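Local coordinates for protein D-glyceraldehyde dehydrogenase (NADP(+)) (Thermoplasma acidophilum, PDB 5IZD) that oxidises D-glyceraldehyde to glycerate with NADP(+) as electron acceptor in the non-phosphorylated Entner-Doudoroff pathway, at residues 254-259 with 287-292; 263-268 with 295-300; 397-402 with 425-430. All coordinates share one frame; numbering follows the deposited sequence.

Interaction 1. Residues 254-259 with 287-292; sequences FMVWKD and LYVHED
His290 is the hub of this contact, touched by Trp257 on its rim and by Lys258 on one face. The histidine stands upright on the indole: its CD2 edge points at the face of the six-membered ring, CD2 lies 3.5 Å from Trp257 CZ3, and the two planes meet at 89°, an edge-to-face (T-shaped) pair. His290 CG is anti to its backbone N, which sets it against Lys258 CB. Over the centre of the imidazole sits that same Lys258 CB, 3.6 Å from the ring centroid, a CH-pi contact; beyond it the lysine chain runs extended beside the ring. His290 ND1 accepts from Asp292 N at 3.1 Å, near the ring plane. A water 2.7 Å from His290 NE2 also takes a weak bond from Lys258 NZ. Partners at both ring nitrogens would probably fix the rotation of the imidazole. Lys258 CD also passes Asp292 OD2.

Before these groups the chains run as parallel strands, their axes 7° apart. Tyr288 N to Phe254 O is the straightest of three backbone bonds, with 173° at the hydrogen; Val256 N gives to Tyr288 O and His290 N to Val256 O. Phe254 and Leu287 lie side by side, CD1 to CD1 3.8 Å, on the same face as Val256 and Val289; Met255 and Tyr288 occupy the other. Strands 252-256 and 284-290 are core strands of a seven-stranded alpha/beta sheet of the aldehyde dehydrogenase fold, between strands 410-414 and 386-392, with helix 262-274 packed on the Phe254 face and helix 395-403 on the Met255 face.

Interaction 2. Residues 263-268 with 295-300; sequences DNALKT and DTFMSR
Asp263 OD1 takes two N-H groups from Arg300, a salt bridge in which both terminal nitrogens of the guanidinium converge on one oxygen. The bond from Arg300 NH2 to Asp263 OD1 is the shorter and straighter, 2.9 Å with 157° at the hydrogen, and it arrives nearly along the C-O bond direction. That from Arg300 NH1 to the same OD1 is longer, 3.2 Å, and reaches the anti side of the oxygen from outside the carboxylate plane. The oxygen lies in the guanidinium plane, whereas the carboxylate itself is turned 78° from that plane, consistent with a grip on one oxygen alone.

The bridge joins two helices on one face of an alpha/beta sheet: helix 262-274, which links the parallel strands 252-256 and 284-290 as a beta-alpha-beta crossover, and helix 294-305, which follows the second strand. Their short segments cross at -42° with axes 10.9 Å apart, a spacing filled by Leu266 and Phe297. Leu266 CD1 lies over the centre of the Arg300 guanidinium, 3.6 Å from CZ, and the bend at chi3 of the arginine places NE within the same reach of this methyl. An alanine in place of Arg300 would probably leave Asp263 OD1 without either of its two donors and open a gap beside Leu266 CD1. Phe492 of the second subunit packs on both Asp263 and Leu266. Phe297 is contacted from two directions: Ala265 CB meets its edge near CE2, while Leu266 CD2 stands over one face, 3.8 Å from the ring centroid.

Interaction 3. Residues 397-402 with 425-430; sequences EMYDLA and SERIRF
Tyr399 and Arg427 make the CH-pi part of this contact: Arg427 CB lies over one face of the phenol ring, 3.8 Å from its centroid and 15° off the normal, displaced toward the CD2 side, where CB to Tyr399 CD2 is 3.7 Å. The two side chains cross at about a right angle. In the arginine conformer given, one of two modelled, a bend at chi2 (-87°) turns CD from an extended course, and the guanidinium leads away from Tyr399 and forms a salt bridge with Asp58 of the second subunit. The tyrosine's own polar end is hydrogen-bonded to Glu423, in the helix that carries Arg427.

Apolar packing centres on Ile428, the first residue to leave helical geometry after helix 418-427. Its CD1 is 3.8 Å from Tyr399 CD1 and 3.9 Å from Ala402 CB, so this one methyl group touches two side chains a helical turn apart on helix 395-403. Met255 backs Ile428 and Ala402 alike, which places both on one face of the mostly parallel sheet of this alpha/beta fold. Helix 395-403 connects strands 386-392 and 410-414, and helix 418-427 connects the latter to strand 432-435, where the chain enters after Phe430.

No hydrogen bond spans the two segments; the closest polar approach is that of Ala402 O to the edge of the Phe430 ring, 3.1 Å from CE1 and near the ring plane, a carbonyl oxygen meeting an aromatic C-H. The same oxygen accepts from Arg286 NH2.

The three contacts belong to one seven-stranded, mostly parallel sheet and the helices on its two faces. Interaction 1 pairs two central strands; interaction 2 lies on one face, its centre about 10 Å away, and interaction 3 on the other, about 13 Å away. Interactions 2 and 3 are about 21 Å apart between centres and do not touch. Along the chain the segments of interactions 1 and 2 alternate, while 397-402 and 425-430 follow later. Phe254 CZ meets Ala265 O at 3.5 Å, and Met255 SD meets Met398 CG at 3.7 Å, so adjacent residues of one strand reach both helical layers. Both layers also touch the second subunit, tying this sheet region into the tetramer.

Interaction 1. Residues 254-259 with 287-292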
loop_
_atom_site.group_PDB
_atom_site.type_symbol
_atom_site.label_atom_id
_atom_site.label_comp_id
_atom_site.label_asym_id
_atom_site.label_seq_id
_atom_site.Cartn_x
_atom_site.Cartn_y
_atom_site.Cartn_z
ATOM N N PHE A 254 16.956 22.498 -17.973
ATOM C CA PHE A 254 15.743 23.180 -18.374
ATOM C C PHE A 254 15.592 23.048 -19.902
ATOM O O PHE A 254 16.326 23.699 -20.675
ATOM C CB PHE A 254 15.836 24.642 -17.958
ATOM C CG PHE A 254 14.518 25.355 -17.910
ATOM C CD1 PHE A 254 13.904 25.784 -19.078
ATOM C CD2 PHE A 254 13.873 25.571 -16.707
ATOM C CE1 PHE A 254 12.684 26.441 -19.039
ATOM C CE2 PHE A 254 12.646 26.198 -16.667
ATOM C CZ PHE A 254 12.048 26.637 -17.828
ATOM N N MET A 255 14.601 22.256 -20.336
ATOM C CA MET A 255 14.502 21.840 -21.730
ATOM C C MET A 255 13.256 22.440 -22.384
ATOM O O MET A 255 12.152 22.251 -21.893
ATOM C CB MET A 255 14.447 20.294 -21.772
ATOM C CG MET A 255 15.754 19.639 -21.325
ATOM S SD MET A 255 15.586 17.874 -20.901
ATOM C CE MET A 255 14.777 18.022 -19.305
ATOM N N VAL A 256 13.416 23.135 -23.497
ATOM C CA VAL A 256 12.333 23.837 -24.165
ATOM C C VAL A 256 12.318 23.325 -25.604
ATOM O O VAL A 256 13.159 23.687 -26.430
ATOM C CB VAL A 256 12.543 25.361 -24.119
ATOM C CG1 VAL A 256 11.371 26.094 -24.767
ATOM C CG2 VAL A 256 12.751 25.833 -22.643
ATOM N N TRP A 257 11.353 22.462 -25.882
ATOM C CA TRP A 257 11.235 21.866 -27.216
ATOM C C TRP A 257 10.650 22.925 -28.169
ATOM O O TRP A 257 10.166 23.972 -27.714
ATOM C CB TRP A 257 10.411 20.584 -27.142
ATOM C CG TRP A 257 10.499 19.799 -28.383
ATOM C CD1 TRP A 257 9.471 19.520 -29.254
ATOM C CD2 TRP A 257 11.679 19.188 -28.951
ATOM N NE1 TRP A 257 9.936 18.791 -30.309
ATOM C CE2 TRP A 257 11.274 18.554 -30.148
ATOM C CE3 TRP A 257 13.010 19.091 -28.549
ATOM C CZ2 TRP A 257 12.173 17.843 -30.966
ATOM C CZ3 TRP A 257 13.910 18.431 -29.348
ATOM C CH2 TRP A 257 13.487 17.798 -30.562
ATOM N N LYS A 258 10.779 22.699 -29.484
ATOM C CA LYS A 258 10.308 23.658 -30.502
ATOM C C LYS A 258 8.830 23.985 -30.421
ATOM O O LYS A 258 8.452 25.045 -30.845
ATOM C CB LYS A 258 10.600 23.179 -31.946
ATOM C CG LYS A 258 10.074 21.826 -32.309
ATOM C CD LYS A 258 10.161 21.530 -33.830
ATOM C CE LYS A 258 10.087 20.032 -33.983
ATOM N NZ LYS A 258 10.312 19.521 -35.352
ATOM N N ASP A 259 7.989 23.084 -29.917
ATOM C CA ASP A 259 6.548 23.396 -29.815
ATOM C C ASP A 259 6.129 24.033 -28.460
ATOM O O ASP A 259 4.950 24.128 -28.164
ATOM C CB ASP A 259 5.707 22.135 -30.126
ATOM C CG ASP A 259 5.894 21.025 -29.087
ATOM O OD1 ASP A 259 6.731 21.157 -28.189
ATOM O OD2 ASP A 259 5.218 19.984 -29.165
ATOM N N LEU A 287 20.501 25.355 -19.585
ATOM C CA LEU A 287 19.391 25.699 -20.461
ATOM C C LEU A 287 19.622 25.072 -21.847
ATOM O O LEU A 287 20.643 25.282 -22.459
ATOM C CB LEU A 287 19.251 27.221 -20.504
ATOM C CG LEU A 287 18.182 27.850 -21.375
ATOM C CD1 LEU A 287 16.825 27.254 -21.087
ATOM C CD2 LEU A 287 18.133 29.345 -21.157
ATOM N N TYR A 288 18.664 24.241 -22.274
ATOM C CA TYR A 288 18.656 23.557 -23.569
ATOM C C TYR A 288 17.411 24.007 -24.321
ATOM O O TYR A 288 16.290 23.663 -23.905
ATOM C CB TYR A 288 18.595 22.026 -23.395
ATOM C CG TYR A 288 19.796 21.483 -22.678
ATOM C CD1 TYR A 288 20.996 21.346 -23.311
ATOM C CD2 TYR A 288 19.727 21.143 -21.365
ATOM C CE1 TYR A 288 22.094 20.824 -22.672
ATOM C CE2 TYR A 288 20.803 20.622 -20.715
ATOM C CZ TYR A 288 21.985 20.463 -21.363
ATOM O OH TYR A 288 23.083 20.045 -20.634
ATOM N N VAL A 289 17.606 24.745 -25.426
ATOM C CA VAL A 289 16.498 25.250 -26.204
ATOM C C VAL A 289 16.593 24.762 -27.658
ATOM O O VAL A 289 17.658 24.716 -28.293
ATOM C CB VAL A 289 16.418 26.776 -26.144
ATOM C CG1 VAL A 289 15.161 27.291 -26.802
ATOM C CG2 VAL A 289 16.467 27.269 -24.689
ATOM N N HIS A 290 15.463 24.404 -28.203
ATOM C CA HIS A 290 15.479 23.903 -29.560
ATOM C C HIS A 290 15.996 24.973 -30.516
ATOM O O HIS A 290 15.632 26.151 -30.401
ATOM C CB HIS A 290 14.091 23.379 -29.921
ATOM C CG HIS A 290 14.052 22.600 -31.187
ATOM N ND1 HIS A 290 14.268 23.187 -32.410
ATOM C CD2 HIS A 290 13.797 21.296 -31.433
ATOM C CE1 HIS A 290 14.149 22.273 -33.370
ATOM N NE2 HIS A 290 13.863 21.116 -32.804
ATOM N N GLU A 291 16.900 24.558 -31.410
ATOM C CA GLU A 291 17.497 25.446 -32.444
ATOM C C GLU A 291 16.546 26.379 -33.217
ATOM O O GLU A 291 16.918 27.495 -33.552
ATOM C CB GLU A 291 18.351 24.646 -33.458
ATOM C CG GLU A 291 17.600 23.616 -34.325
ATOM C CD GLU A 291 18.509 22.841 -35.294
ATOM O OE1 GLU A 291 17.981 22.224 -36.253
ATOM O OE2 GLU A 291 19.751 22.826 -35.116
ATOM N N ASP A 292 15.362 25.891 -33.575
ATOM C CA ASP A 292 14.297 26.699 -34.224
ATOM C C ASP A 292 13.894 27.982 -33.438
ATOM O O ASP A 292 13.520 28.982 -34.043
ATOM C CB ASP A 292 13.033 25.848 -34.443
ATOM C CG ASP A 292 13.223 24.667 -35.467
ATOM O OD1 ASP A 292 14.316 24.522 -36.065
ATOM O OD2 ASP A 292 12.268 23.879 -35.652
HETATM O O HOH W 1 13.387 18.995 -34.356
#

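Interaction 2. Residues 263-268 with 295-300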
loop_
_atom_site.group_PDB
_atom_site.type_symbol
_atom_site.label_atom_id
_atom_site.label_comp_id
_atom_site.label_asym_id
_atom_site.label_seq_id
_atom_site.Cartn_x
_atom_site.Cartn_y
_atom_site.Cartn_z
ATOM N N ASP A 263 5.752 32.005 -23.555
ATOM C CA ASP A 263 5.447 32.771 -22.363
ATOM C C ASP A 263 5.558 31.904 -21.138
ATOM O O ASP A 263 6.160 32.291 -20.179
ATOM C CB ASP A 263 4.036 33.402 -22.414
ATOM C CG ASP A 263 3.974 34.667 -23.287
ATOM O OD1 ASP A 263 5.022 35.214 -23.671
ATOM O OD2 ASP A 263 2.848 35.117 -23.598
ATOM N N ASN A 264 4.990 30.704 -21.178
ATOM C CA ASN A 264 5.034 29.867 -19.987
ATOM C C ASN A 264 6.441 29.396 -19.639
ATOM O O ASN A 264 6.808 29.367 -18.472
ATOM C CB ASN A 264 4.014 28.720 -20.071
ATOM C CG ASN A 264 2.598 29.232 -19.852
ATOM O OD1 ASN A 264 2.395 30.308 -19.240
ATOM N ND2 ASN A 264 1.603 28.482 -20.361
ATOM N N ALA A 265 7.214 29.073 -20.681
ATOM C CA ALA A 265 8.571 28.595 -20.509
ATOM C C ALA A 265 9.432 29.696 -19.884
ATOM O O ALA A 265 10.162 29.429 -18.940
ATOM C CB ALA A 265 9.147 28.158 -21.822
ATOM N N LEU A 266 9.326 30.905 -20.442
ATOM C CA LEU A 266 10.029 32.088 -19.919
ATOM C C LEU A 266 9.641 32.452 -18.486
ATOM O O LEU A 266 10.499 32.753 -17.693
ATOM C CB LEU A 266 9.866 33.301 -20.838
ATOM C CG LEU A 266 10.644 33.162 -22.131
ATOM C CD1 LEU A 266 10.132 34.109 -23.229
ATOM C CD2 LEU A 266 12.122 33.358 -21.852
ATOM N N LYS A 267 8.350 32.420 -18.175
ATOM C CA LYS A 267 7.898 32.677 -16.824
ATOM C C LYS A 267 8.493 31.675 -15.850
ATOM O O LYS A 267 8.996 32.054 -14.774
ATOM C CB LYS A 267 6.401 32.542 -16.720
ATOM C CG LYS A 267 5.631 33.751 -17.169
ATOM C CD LYS A 267 4.137 33.461 -16.976
ATOM C CE LYS A 267 3.301 34.626 -17.454
ATOM N NZ LYS A 267 1.873 34.219 -17.517
ATOM N N THR A 268 8.407 30.393 -16.216
ATOM C CA THR A 268 8.962 29.331 -15.403
ATOM C C THR A 268 10.501 29.440 -15.263
ATOM O O THR A 268 11.039 29.141 -14.189
ATOM C CB THR A 268 8.593 27.942 -15.947
ATOM O OG1 THR A 268 7.166 27.863 -16.157
ATOM C CG2 THR A 268 9.084 26.846 -15.020
ATOM N N ASP A 295 17.071 31.637 -30.699
ATOM C CA ASP A 295 17.394 33.081 -30.824
ATOM C C ASP A 295 16.328 33.986 -30.204
ATOM O O ASP A 295 16.663 34.884 -29.412
ATOM C CB ASP A 295 17.638 33.485 -32.279
ATOM C CG ASP A 295 18.896 32.847 -32.866
ATOM O OD1 ASP A 295 19.940 32.711 -32.190
ATOM O OD2 ASP A 295 18.854 32.472 -34.039
ATOM N N THR A 296 15.055 33.735 -30.537
ATOM C CA THR A 296 13.952 34.461 -29.871
ATOM C C THR A 296 13.912 34.205 -28.382
ATOM O O THR A 296 13.799 35.190 -27.597
ATOM C CB THR A 296 12.569 34.130 -30.421
ATOM O OG1 THR A 296 12.538 34.552 -31.757
ATOM C CG2 THR A 296 11.480 34.930 -29.713
ATOM N N PHE A 297 14.035 32.929 -27.993
ATOM C CA PHE A 297 14.016 32.578 -26.575
ATOM C C PHE A 297 15.101 33.348 -25.775
ATOM O O PHE A 297 14.790 34.025 -24.783
ATOM C CB PHE A 297 14.136 31.066 -26.342
ATOM C CG PHE A 297 13.851 30.656 -24.919
ATOM C CD1 PHE A 297 14.830 30.727 -23.942
ATOM C CD2 PHE A 297 12.596 30.227 -24.551
ATOM C CE1 PHE A 297 14.561 30.355 -22.636
ATOM C CE2 PHE A 297 12.314 29.871 -23.248
ATOM C CZ PHE A 297 13.294 29.913 -22.294
ATOM N N MET A 298 16.349 33.245 -26.206
ATOM C CA MET A 298 17.456 33.888 -25.477
ATOM C C MET A 298 17.352 35.409 -25.393
ATOM O O MET A 298 17.691 35.980 -24.366
ATOM C CB MET A 298 18.804 33.550 -26.101
ATOM C CG MET A 298 19.183 32.083 -25.997
ATOM S SD MET A 298 18.990 31.375 -24.371
ATOM C CE MET A 298 20.240 32.307 -23.437
ATOM N N SER A 299 16.864 36.023 -26.469
ATOM C CA SER A 299 16.628 37.472 -26.543
ATOM C C SER A 299 15.554 37.884 -25.516
ATOM O O SER A 299 15.757 38.787 -24.715
ATOM C CB SER A 299 16.194 37.787 -27.989
ATOM O OG SER A 299 15.707 39.097 -28.136
ATOM N N ARG A 300 14.424 37.168 -25.503
ATOM C CA ARG A 300 13.330 37.457 -24.577
ATOM C C ARG A 300 13.827 37.243 -23.137
ATOM O O ARG A 300 13.537 38.055 -22.252
ATOM C CB ARG A 300 12.076 36.600 -24.894
ATOM C CG ARG A 300 11.429 36.991 -26.216
ATOM C CD ARG A 300 10.044 36.396 -26.445
ATOM N NE ARG A 300 9.162 36.882 -25.380
ATOM C CZ ARG A 300 7.998 36.337 -25.031
ATOM N NH1 ARG A 300 7.511 35.282 -25.663
ATOM N NH2 ARG A 300 7.303 36.909 -24.044
#

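Interaction 3. Residues 397-402 with 425-430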
loop_
_atom_site.group_PDB
_atom_site.type_symbol
_atom_site.label_atom_id
_atom_site.label_comp_id
_atom_site.label_asym_id
_atom_site.label_seq_id
_atom_site.Cartn_x
_atom_site.Cartn_y
_atom_site.Cartn_z
ATOM N N GLU A 397 18.928 13.305 -28.378
ATOM C CA GLU A 397 20.042 14.192 -28.011
ATOM C C GLU A 397 19.698 14.911 -26.678
ATOM O O GLU A 397 20.508 14.892 -25.758
ATOM C CB GLU A 397 20.367 15.168 -29.161
ATOM C CG GLU A 397 21.315 16.292 -28.753
ATOM C CD GLU A 397 21.262 17.545 -29.629
ATOM O OE1 GLU A 397 22.341 18.171 -29.763
ATOM O OE2 GLU A 397 20.165 17.923 -30.128
ATOM N N MET A 398 18.482 15.461 -26.596
ATOM C CA MET A 398 17.939 16.132 -25.415
ATOM C C MET A 398 18.034 15.231 -24.172
ATOM O O MET A 398 18.643 15.660 -23.158
ATOM C CB MET A 398 16.501 16.580 -25.654
ATOM C CG MET A 398 15.913 17.442 -24.540
ATOM S SD MET A 398 14.210 17.953 -24.821
ATOM C CE MET A 398 13.310 16.518 -24.243
ATOM N N TYR A 399 17.566 13.984 -24.282
ATOM C CA TYR A 399 17.652 13.048 -23.173
ATOM C C TYR A 399 19.079 12.799 -22.748
ATOM O O TYR A 399 19.379 12.769 -21.537
ATOM C CB TYR A 399 17.050 11.656 -23.499
ATOM C CG TYR A 399 15.570 11.594 -23.825
ATOM C CD1 TYR A 399 14.692 12.525 -23.329
ATOM C CD2 TYR A 399 15.058 10.566 -24.667
ATOM C CE1 TYR A 399 13.361 12.473 -23.621
ATOM C CE2 TYR A 399 13.701 10.498 -24.961
ATOM C CZ TYR A 399 12.850 11.463 -24.405
ATOM O OH TYR A 399 11.504 11.493 -24.653
ATOM N N ASP A 400 19.948 12.582 -23.732
ATOM C CA ASP A 400 21.361 12.239 -23.442
ATOM C C ASP A 400 22.132 13.397 -22.771
ATOM O O ASP A 400 22.934 13.164 -21.884
ATOM C CB ASP A 400 22.129 11.826 -24.714
ATOM C CG ASP A 400 21.724 10.455 -25.230
ATOM O OD1 ASP A 400 21.097 9.669 -24.489
ATOM O OD2 ASP A 400 22.057 10.161 -26.388
ATOM N N LEU A 401 21.893 14.607 -23.241
ATOM C CA LEU A 401 22.508 15.780 -22.678
ATOM C C LEU A 401 22.048 16.003 -21.207
ATOM O O LEU A 401 22.881 16.309 -20.324
ATOM C CB LEU A 401 22.239 17.018 -23.524
ATOM C CG LEU A 401 22.924 17.011 -24.891
ATOM C CD1 LEU A 401 22.355 18.175 -25.668
ATOM C CD2 LEU A 401 24.446 17.148 -24.892
ATOM N N ALA A 402 20.743 15.876 -20.987
ATOM C CA ALA A 402 20.137 15.970 -19.683
ATOM C C ALA A 402 20.715 14.959 -18.705
ATOM O O ALA A 402 21.068 15.323 -17.546
ATOM C CB ALA A 402 18.639 15.827 -19.770
ATOM N N SER A 425 9.194 10.866 -19.096
ATOM C CA SER A 425 8.918 10.428 -17.744
ATOM C C SER A 425 9.758 9.257 -17.310
ATOM O O SER A 425 9.956 9.065 -16.131
ATOM C CB SER A 425 7.439 10.161 -17.567
ATOM O OG SER A 425 6.734 11.368 -17.824
ATOM N N GLU A 426 10.206 8.429 -18.265
ATOM C CA GLU A 426 11.162 7.336 -17.984
ATOM C C GLU A 426 12.586 7.635 -18.443
ATOM O O GLU A 426 13.538 7.234 -17.751
ATOM C CB GLU A 426 10.676 5.977 -18.582
ATOM C CG GLU A 426 9.672 5.319 -17.634
ATOM C CD GLU A 426 9.363 3.826 -17.883
ATOM O OE1 GLU A 426 8.570 3.460 -18.799
ATOM O OE2 GLU A 426 9.868 2.996 -17.080
ATOM N N ARG A 427 12.748 8.302 -19.589
ATOM C CA ARG A 427 14.073 8.450 -20.170
ATOM C C ARG A 427 14.904 9.594 -19.474
ATOM O O ARG A 427 16.145 9.578 -19.544
ATOM C CB ARG A 427 13.975 8.617 -21.691
ATOM C CG ARG A 427 13.512 7.355 -22.462
ATOM C CD ARG A 427 14.709 6.465 -22.785
ATOM N NE ARG A 427 14.421 5.069 -23.106
ATOM C CZ ARG A 427 15.224 4.277 -23.815
ATOM N NH1 ARG A 427 16.351 4.737 -24.326
ATOM N NH2 ARG A 427 14.892 3.014 -24.028
ATOM N N ILE A 428 14.223 10.537 -18.798
ATOM C CA ILE A 428 14.897 11.618 -18.020
ATOM C C ILE A 428 15.115 11.075 -16.638
ATOM O O ILE A 428 14.170 10.954 -15.828
ATOM C CB ILE A 428 14.088 12.956 -17.949
ATOM C CG1 ILE A 428 13.876 13.560 -19.341
ATOM C CG2 ILE A 428 14.755 13.969 -17.018
ATOM C CD1 ILE A 428 15.110 14.205 -19.906
ATOM N N ARG A 429 16.375 10.740 -16.373
ATOM C CA ARG A 429 16.704 9.975 -15.196
ATOM C C ARG A 429 16.991 10.933 -14.084
ATOM O O ARG A 429 18.146 11.014 -13.611
ATOM C CB ARG A 429 17.878 9.062 -15.478
ATOM C CG ARG A 429 17.568 7.975 -16.492
ATOM C CD ARG A 429 16.861 6.799 -15.857
ATOM N NE ARG A 429 17.743 6.042 -15.001
ATOM C CZ ARG A 429 17.349 5.038 -14.210
ATOM N NH1 ARG A 429 16.082 4.663 -14.168
ATOM N NH2 ARG A 429 18.227 4.405 -13.444
ATOM N N PHE A 430 15.947 11.683 -13.705
ATOM C CA PHE A 430 16.021 12.692 -12.629
ATOM C C PHE A 430 14.889 12.382 -11.673
ATOM O O PHE A 430 13.879 11.802 -12.085
ATOM C CB PHE A 430 15.904 14.114 -13.182
ATOM C CG PHE A 430 17.200 14.619 -13.701
ATOM C CD1 PHE A 430 17.717 14.130 -14.898
ATOM C CD2 PHE A 430 17.956 15.515 -12.958
ATOM C CE1 PHE A 430 18.963 14.523 -15.359
ATOM C CE2 PHE A 430 19.206 15.917 -13.406
ATOM C CZ PHE A 430 19.710 15.424 -14.618
#